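Heme-binding protein A / AI-2 binding protein A (Helicobacter pylori SS1, PDB 6OFQ) binds short peptides in the periplasm, here the peptide STSA, and probably delivers them to an ABC transporter for uptake. Local coordinates at residues E113-E124 with I156-F166. Sequence-based numbering, arbitrary orientation.
Sequences EFSAKDVLFSFE and IEALDDYTIRF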
# COMPACT_ATOMS: atom_id res chain seq x y z
N GLU A 113 7.20 -28.52 5.60
CA GLU A 113 6.13 -28.40 4.62
C GLU A 113 5.00 -27.51 5.17
O GLU A 113 4.52 -27.66 6.28
CB GLU A 113 5.57 -29.80 4.25
CG GLU A 113 4.57 -29.78 3.11
CD GLU A 113 3.93 -31.14 2.80
OE1 GLU A 113 4.25 -32.06 3.59
OE2 GLU A 113 3.11 -31.30 1.87
N PHE A 114 4.58 -26.57 4.33
CA PHE A 114 3.41 -25.71 4.56
C PHE A 114 2.14 -26.57 4.69
O PHE A 114 1.93 -27.52 3.95
CB PHE A 114 3.29 -24.75 3.37
CG PHE A 114 1.91 -24.16 3.19
CD1 PHE A 114 1.41 -23.23 4.08
CD2 PHE A 114 1.12 -24.58 2.15
CE1 PHE A 114 0.12 -22.76 3.98
CE2 PHE A 114 -0.15 -24.04 1.97
CZ PHE A 114 -0.62 -23.14 2.89
N SER A 115 1.32 -26.20 5.65
CA SER A 115 0.06 -26.87 5.85
C SER A 115 -0.91 -25.90 6.51
O SER A 115 -0.62 -24.74 6.85
CB SER A 115 0.30 -28.16 6.68
OG SER A 115 0.61 -27.84 8.00
N ALA A 116 -2.10 -26.45 6.85
CA ALA A 116 -3.16 -25.66 7.39
C ALA A 116 -2.79 -24.94 8.68
O ALA A 116 -3.29 -23.84 8.97
CB ALA A 116 -4.40 -26.52 7.53
N LYS A 117 -1.94 -25.54 9.52
CA LYS A 117 -1.57 -24.87 10.76
C LYS A 117 -0.85 -23.53 10.57
O LYS A 117 -0.92 -22.67 11.43
CB LYS A 117 -0.71 -25.77 11.66
CG LYS A 117 0.72 -26.02 11.23
CD LYS A 117 1.42 -26.85 12.31
CE LYS A 117 2.92 -26.91 12.10
NZ LYS A 117 3.59 -27.86 13.04
N ASP A 118 -0.22 -23.36 9.41
CA ASP A 118 0.49 -22.12 9.11
C ASP A 118 -0.52 -21.04 8.74
O ASP A 118 -0.33 -19.86 9.06
CB ASP A 118 1.49 -22.30 7.99
CG ASP A 118 2.48 -23.44 8.30
OD1 ASP A 118 3.09 -23.20 9.37
OD2 ASP A 118 2.65 -24.36 7.47
N VAL A 119 -1.61 -21.43 8.09
CA VAL A 119 -2.72 -20.49 7.82
C VAL A 119 -3.36 -20.05 9.12
O VAL A 119 -3.60 -18.88 9.36
CB VAL A 119 -3.71 -21.07 6.82
CG1 VAL A 119 -4.79 -20.06 6.49
CG2 VAL A 119 -3.04 -21.57 5.55
N LEU A 120 -3.73 -21.02 9.98
CA LEU A 120 -4.25 -20.73 11.30
C LEU A 120 -3.32 -19.83 12.04
O LEU A 120 -3.75 -18.83 12.60
CB LEU A 120 -4.53 -22.01 12.12
CG LEU A 120 -5.61 -22.95 11.58
CD1 LEU A 120 -5.81 -24.07 12.62
CD2 LEU A 120 -6.90 -22.18 11.39
N PHE A 121 -2.02 -20.13 12.10
CA PHE A 121 -1.16 -19.22 12.85
C PHE A 121 -1.17 -17.79 12.31
O PHE A 121 -1.31 -16.82 13.04
CB PHE A 121 0.27 -19.73 12.72
CG PHE A 121 1.32 -18.76 13.29
CD1 PHE A 121 1.34 -18.40 14.62
CD2 PHE A 121 2.19 -18.13 12.42
CE1 PHE A 121 2.28 -17.52 15.13
CE2 PHE A 121 3.10 -17.19 12.93
CZ PHE A 121 3.11 -16.88 14.24
N SER A 122 -1.09 -17.68 10.99
CA SER A 122 -0.94 -16.37 10.35
C SER A 122 -2.13 -15.47 10.52
O SER A 122 -1.98 -14.27 10.64
CB SER A 122 -0.60 -16.59 8.87
OG SER A 122 0.63 -17.27 8.71
N PHE A 123 -3.32 -16.08 10.48
CA PHE A 123 -4.57 -15.36 10.66
C PHE A 123 -4.96 -15.21 12.12
O PHE A 123 -5.34 -14.15 12.56
CB PHE A 123 -5.73 -16.02 9.88
CG PHE A 123 -5.74 -15.79 8.38
CD1 PHE A 123 -4.76 -16.30 7.56
CD2 PHE A 123 -6.79 -15.12 7.80
CE1 PHE A 123 -4.71 -16.01 6.22
CE2 PHE A 123 -6.77 -14.88 6.47
CZ PHE A 123 -5.82 -15.42 5.67
N GLU A 124 -4.94 -16.33 12.87
CA GLU A 124 -5.39 -16.33 14.24
C GLU A 124 -4.59 -15.41 15.17
O GLU A 124 -5.16 -14.83 16.09
CB GLU A 124 -5.52 -17.69 14.90
CG GLU A 124 -6.56 -18.59 14.28
CD GLU A 124 -6.57 -19.96 14.98
OE1 GLU A 124 -5.55 -20.43 15.52
OE2 GLU A 124 -7.65 -20.57 14.82
N ILE A 156 -12.38 -19.60 11.56
CA ILE A 156 -11.42 -20.24 10.71
C ILE A 156 -11.15 -21.63 11.22
O ILE A 156 -10.78 -21.76 12.38
CB ILE A 156 -10.10 -19.46 10.58
CG1 ILE A 156 -10.36 -17.97 10.52
CG2 ILE A 156 -9.25 -20.02 9.48
CD1 ILE A 156 -9.07 -17.15 10.53
N GLU A 157 -11.27 -22.63 10.34
CA GLU A 157 -11.11 -24.03 10.72
C GLU A 157 -10.14 -24.71 9.78
O GLU A 157 -10.27 -24.59 8.55
CB GLU A 157 -12.42 -24.80 10.57
CG GLU A 157 -13.57 -24.30 11.41
CD GLU A 157 -14.85 -24.96 10.88
OE1 GLU A 157 -15.54 -24.46 9.95
OE2 GLU A 157 -15.14 -26.10 11.34
N ALA A 158 -9.24 -25.52 10.34
CA ALA A 158 -8.45 -26.49 9.57
C ALA A 158 -9.26 -27.79 9.55
O ALA A 158 -9.33 -28.50 10.55
CB ALA A 158 -7.07 -26.75 10.18
N LEU A 159 -9.91 -28.08 8.45
CA LEU A 159 -10.74 -29.27 8.34
C LEU A 159 -9.83 -30.48 8.19
O LEU A 159 -10.24 -31.56 8.66
CB LEU A 159 -11.67 -29.17 7.12
CG LEU A 159 -12.68 -28.04 7.36
CD1 LEU A 159 -13.55 -27.89 6.12
CD2 LEU A 159 -13.48 -28.17 8.64
N ASP A 160 -8.65 -30.36 7.58
CA ASP A 160 -7.62 -31.36 7.65
C ASP A 160 -6.31 -30.59 7.42
O ASP A 160 -6.33 -29.36 7.41
CB ASP A 160 -7.88 -32.54 6.70
CG ASP A 160 -7.81 -32.24 5.22
OD1 ASP A 160 -7.27 -31.15 4.82
OD2 ASP A 160 -8.22 -33.08 4.33
N ASP A 161 -5.21 -31.29 7.20
CA ASP A 161 -3.95 -30.58 7.12
C ASP A 161 -3.83 -29.77 5.82
O ASP A 161 -2.91 -28.93 5.73
CB ASP A 161 -2.78 -31.57 7.11
CG ASP A 161 -2.55 -32.25 8.44
OD1 ASP A 161 -3.16 -31.93 9.47
OD2 ASP A 161 -1.74 -33.18 8.40
N TYR A 162 -4.73 -29.92 4.85
CA TYR A 162 -4.64 -29.21 3.58
C TYR A 162 -5.95 -28.54 3.21
O TYR A 162 -6.18 -28.23 2.06
CB TYR A 162 -4.16 -30.11 2.43
CG TYR A 162 -2.80 -30.64 2.73
CD1 TYR A 162 -1.65 -29.86 2.69
CD2 TYR A 162 -2.69 -31.99 3.11
CE1 TYR A 162 -0.40 -30.41 2.97
CE2 TYR A 162 -1.45 -32.54 3.37
CZ TYR A 162 -0.33 -31.74 3.32
OH TYR A 162 0.87 -32.39 3.56
N THR A 163 -6.76 -28.24 4.22
CA THR A 163 -8.09 -27.62 3.96
C THR A 163 -8.42 -26.61 5.06
O THR A 163 -8.48 -26.93 6.25
CB THR A 163 -9.22 -28.70 3.87
OG1 THR A 163 -8.79 -29.77 3.04
CG2 THR A 163 -10.51 -28.08 3.31
N ILE A 164 -8.68 -25.37 4.61
CA ILE A 164 -9.07 -24.29 5.47
C ILE A 164 -10.47 -23.78 5.12
O ILE A 164 -10.77 -23.55 3.96
CB ILE A 164 -8.04 -23.12 5.40
CG1 ILE A 164 -6.71 -23.49 6.12
CG2 ILE A 164 -8.65 -21.87 5.98
CD1 ILE A 164 -6.79 -23.33 7.62
N ARG A 165 -11.33 -23.64 6.12
CA ARG A 165 -12.68 -23.11 5.90
C ARG A 165 -12.90 -21.84 6.72
O ARG A 165 -12.71 -21.85 7.94
CB ARG A 165 -13.75 -24.13 6.29
CG ARG A 165 -15.16 -23.58 6.14
CD ARG A 165 -16.21 -24.68 6.21
NE ARG A 165 -16.18 -25.45 4.96
CZ ARG A 165 -16.71 -26.66 4.76
NH1 ARG A 165 -17.28 -27.35 5.73
NH2 ARG A 165 -16.60 -27.22 3.58
N PHE A 166 -13.25 -20.75 6.05
CA PHE A 166 -13.67 -19.51 6.68
C PHE A 166 -15.16 -19.42 6.65
O PHE A 166 -15.77 -19.75 5.61
CB PHE A 166 -13.14 -18.29 5.88
CG PHE A 166 -11.66 -18.10 5.86
CD1 PHE A 166 -11.00 -17.31 6.81
CD2 PHE A 166 -10.93 -18.67 4.85
CE1 PHE A 166 -9.62 -17.14 6.76
CE2 PHE A 166 -9.56 -18.49 4.77
CZ PHE A 166 -8.92 -17.76 5.75
O HOH W 1 -9.28 -23.03 14.31
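Leu-120 pushes its forked end into the hollow between Ile-156, Ala-158 and Ile-164 on the hairpin formed by strands 153-160 and 163-168. Its CG lies anti to the carbonyl carbon (chi1 -64°), which brings CD2 to 3.7 Å from Ile-156 CG2 while CD1 rests on Ala-158 CB; a branched end suits a hollow with two walls. From the hairpin, Ile-164 CD1 answers as a bump, filling the groove between Ala-116, Val-119 and Leu-120. One turn on, Phe-123 CB meets Ile-156 CD1 at 3.6 Å, and Phe-166 CZ lies over one face of the Phe-123 ring, the two rings meeting obliquely with planes at 56°.

Nearer the turn, the small methyl of Ala-116 fits a tight spot, its CB 3.8 Å from Ala-158 CB and 3.4 Å from Asp-160 O. Ala-116 N donates to Asp-161 O (2.8 Å), tying Ala-116 to the type I turn from Asp-160 to Thr-163, where Asp-160 OD1 accepts from Tyr-162 N, forming an Asx turn.

Helix 116-127 thus packs on the antiparallel sheet mainly by apolar shape fit, with one direct backbone hydrogen bond and a water donating to both Ile-156 O and OE2 of Glu-124, whose OE1 salt-bridges Lys-131.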